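Local coordinates for venom allergen-like (VAL) 4 protein (Schistosoma mansoni, PDB 4P27) that probably binds lipids as a secreted venom allergen-like member of the SCP/TAPS (CAP) superfamily from a parasitic blood fluke, at residues A[96-100]-A[101-105]. Numbering follows the deposited sequence.
Sequences KNYNF and EKNQC
Asn99 and Gln104 face each other as an antiparallel hydrogen-bonded pair. Asn99 N donates to Gln104 O at 2.7 Å. Gln104 N returns the bond to Asn99 O at 2.9 Å. On the face that carries Tyr98 and Cys105, the hydroxyl of Tyr98 donates to Asn103 OD1 over 2.7 Å. The amide meets the ring at its edge, with the two planes 82° apart. The same OD1 also accepts from Lys113 NZ of helix 110-115, while Asn103 ND2 is held by Glu146 O, which fixes which way round the amide lies.

The side chain of Asn99 serves the turn. With CG anti to the backbone N (chi1 -179°), the amide is carried to the start of the turn, where OD1 accepts from Lys102 N at 3.0 Å, the donor standing well above the carbonyl plane. Its ND2 packs 3.5 Å from Lys102 CG and donates to a water that also reaches Gln104 OE1 weakly. Within the turn, a weak bond runs from Asn103 N to Phe100 O. Arg148 grips that carbonyl as well and, with Tyr112 and Pro149, packs against Tyr98.

Toward the open end of the hairpin, Cys105 CA approaches Asn97 O at 3.4 Å in a CA-H...O contact. Cys105 SG, disulfide-bonded to Cys109, lies 4.1 Å from Asn97 CB, and Asn97 ND2 bonds to Asp108 O.

Asn103, with positive phi (52°), and Gln104 together oppose Asn99, a G1 beta bulge where the turn meets the second strand of a small surface beta hairpin, which lies in sequence between helices 84-93 and 110-115 of the CAP domain.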
loop_
_atom_site.group_PDB
_atom_site.type_symbol
_atom_site.label_atom_id
_atom_site.label_comp_id
_atom_site.label_asym_id
_atom_site.label_seq_id
_atom_site.Cartn_x
_atom_site.Cartn_y
_atom_site.Cartn_z
ATOM N N LYS A 96 4.197 -3.926 -13.020
ATOM C CA LYS A 96 4.979 -4.211 -14.231
ATOM C C LYS A 96 6.349 -4.791 -13.926
ATOM O O LYS A 96 6.947 -5.351 -14.803
ATOM C CB LYS A 96 5.137 -2.971 -15.060
ATOM C CG LYS A 96 3.797 -2.560 -15.614
ATOM C CD LYS A 96 3.736 -1.110 -16.034
ATOM C CE LYS A 96 2.559 -1.062 -16.981
ATOM N NZ LYS A 96 1.958 0.278 -17.081
ATOM N N ASN A 97 6.838 -4.653 -12.693
ATOM C CA ASN A 97 8.172 -5.045 -12.368
ATOM C C ASN A 97 8.150 -6.339 -11.648
ATOM O O ASN A 97 9.212 -6.844 -11.294
ATOM C CB ASN A 97 8.836 -4.018 -11.456
ATOM C CG ASN A 97 8.833 -2.606 -12.036
ATOM O OD1 ASN A 97 8.929 -2.415 -13.239
ATOM N ND2 ASN A 97 8.726 -1.613 -11.172
ATOM N N TYR A 98 6.965 -6.866 -11.343
ATOM C CA TYR A 98 6.911 -7.988 -10.366
ATOM C C TYR A 98 6.652 -9.312 -11.058
ATOM O O TYR A 98 5.805 -9.374 -11.865
ATOM C CB TYR A 98 5.857 -7.735 -9.282
ATOM C CG TYR A 98 5.818 -8.833 -8.278
ATOM C CD1 TYR A 98 6.969 -9.150 -7.485
ATOM C CD2 TYR A 98 4.687 -9.596 -8.106
ATOM C CE1 TYR A 98 6.947 -10.135 -6.559
ATOM C CE2 TYR A 98 4.652 -10.616 -7.150
ATOM C CZ TYR A 98 5.791 -10.871 -6.394
ATOM O OH TYR A 98 5.781 -11.896 -5.501
ATOM N N ASN A 99 7.451 -10.346 -10.792
ATOM C CA ASN A 99 7.171 -11.692 -11.219
ATOM C C ASN A 99 6.762 -12.542 -10.095
ATOM O O ASN A 99 7.591 -12.998 -9.312
ATOM C CB ASN A 99 8.413 -12.345 -11.899
ATOM C CG ASN A 99 8.171 -13.802 -12.403
ATOM O OD1 ASN A 99 7.312 -14.529 -11.952
ATOM N ND2 ASN A 99 9.047 -14.248 -13.240
ATOM N N PHE A 100 5.474 -12.894 -10.080
ATOM C CA PHE A 100 4.941 -13.662 -8.982
ATOM C C PHE A 100 5.563 -15.079 -8.914
ATOM O O PHE A 100 5.897 -15.613 -7.816
ATOM C CB PHE A 100 3.422 -13.678 -9.207
ATOM C CG PHE A 100 2.652 -14.361 -8.140
ATOM C CD1 PHE A 100 2.634 -15.775 -8.053
ATOM C CD2 PHE A 100 1.940 -13.615 -7.202
ATOM C CE1 PHE A 100 1.931 -16.406 -7.048
ATOM C CE2 PHE A 100 1.276 -14.271 -6.174
ATOM C CZ PHE A 100 1.232 -15.650 -6.128
ATOM N N GLU A 101 5.641 -15.746 -10.069
ATOM C CA GLU A 101 6.157 -17.191 -10.088
ATOM C C GLU A 101 7.535 -17.316 -9.428
ATOM O O GLU A 101 7.741 -18.091 -8.442
ATOM C CB GLU A 101 6.317 -17.634 -11.524
ATOM C CG GLU A 101 5.028 -17.932 -12.185
ATOM C CD GLU A 101 5.236 -18.723 -13.481
ATOM O OE1 GLU A 101 5.978 -19.721 -13.472
ATOM O OE2 GLU A 101 4.669 -18.341 -14.525
ATOM N N LYS A 102 8.409 -16.408 -9.835
ATOM C CA LYS A 102 9.752 -16.367 -9.193
ATOM C C LYS A 102 9.834 -15.494 -7.992
ATOM O O LYS A 102 10.841 -15.509 -7.325
ATOM C CB LYS A 102 10.830 -15.990 -10.176
ATOM C CG LYS A 102 10.673 -16.793 -11.456
ATOM C CD LYS A 102 11.854 -17.663 -11.797
ATOM C CE LYS A 102 12.265 -17.291 -13.205
ATOM N NZ LYS A 102 13.163 -18.339 -13.727
ATOM N N ASN A 103 8.745 -14.786 -7.658
ATOM C CA ASN A 103 8.822 -13.846 -6.600
ATOM C C ASN A 103 10.006 -12.914 -6.837
ATOM O O ASN A 103 10.819 -12.742 -5.963
ATOM C CB ASN A 103 8.960 -14.503 -5.218
ATOM C CG ASN A 103 8.774 -13.490 -4.097
ATOM O OD1 ASN A 103 8.069 -12.505 -4.277
ATOM N ND2 ASN A 103 9.307 -13.761 -2.946
ATOM N N GLN A 104 10.106 -12.304 -7.999
ATOM C CA GLN A 104 11.273 -11.525 -8.246
ATOM C C GLN A 104 10.867 -10.233 -8.805
ATOM O O GLN A 104 9.858 -10.136 -9.494
ATOM C CB GLN A 104 12.117 -12.152 -9.361
ATOM C CG GLN A 104 13.187 -13.055 -8.804
ATOM C CD GLN A 104 13.812 -13.913 -9.902
ATOM O OE1 GLN A 104 13.806 -13.546 -11.094
ATOM N NE2 GLN A 104 14.356 -15.062 -9.508
ATOM N N CYS A 105 11.713 -9.249 -8.591
ATOM C CA CYS A 105 11.386 -7.911 -8.946
ATOM C C CYS A 105 12.513 -7.350 -9.809
ATOM O O CYS A 105 13.670 -7.380 -9.431
ATOM C CB CYS A 105 11.189 -7.070 -7.660
ATOM S SG CYS A 105 10.749 -5.365 -8.047
HETATM O O HOH W 1 11.420 -12.650 -13.398
#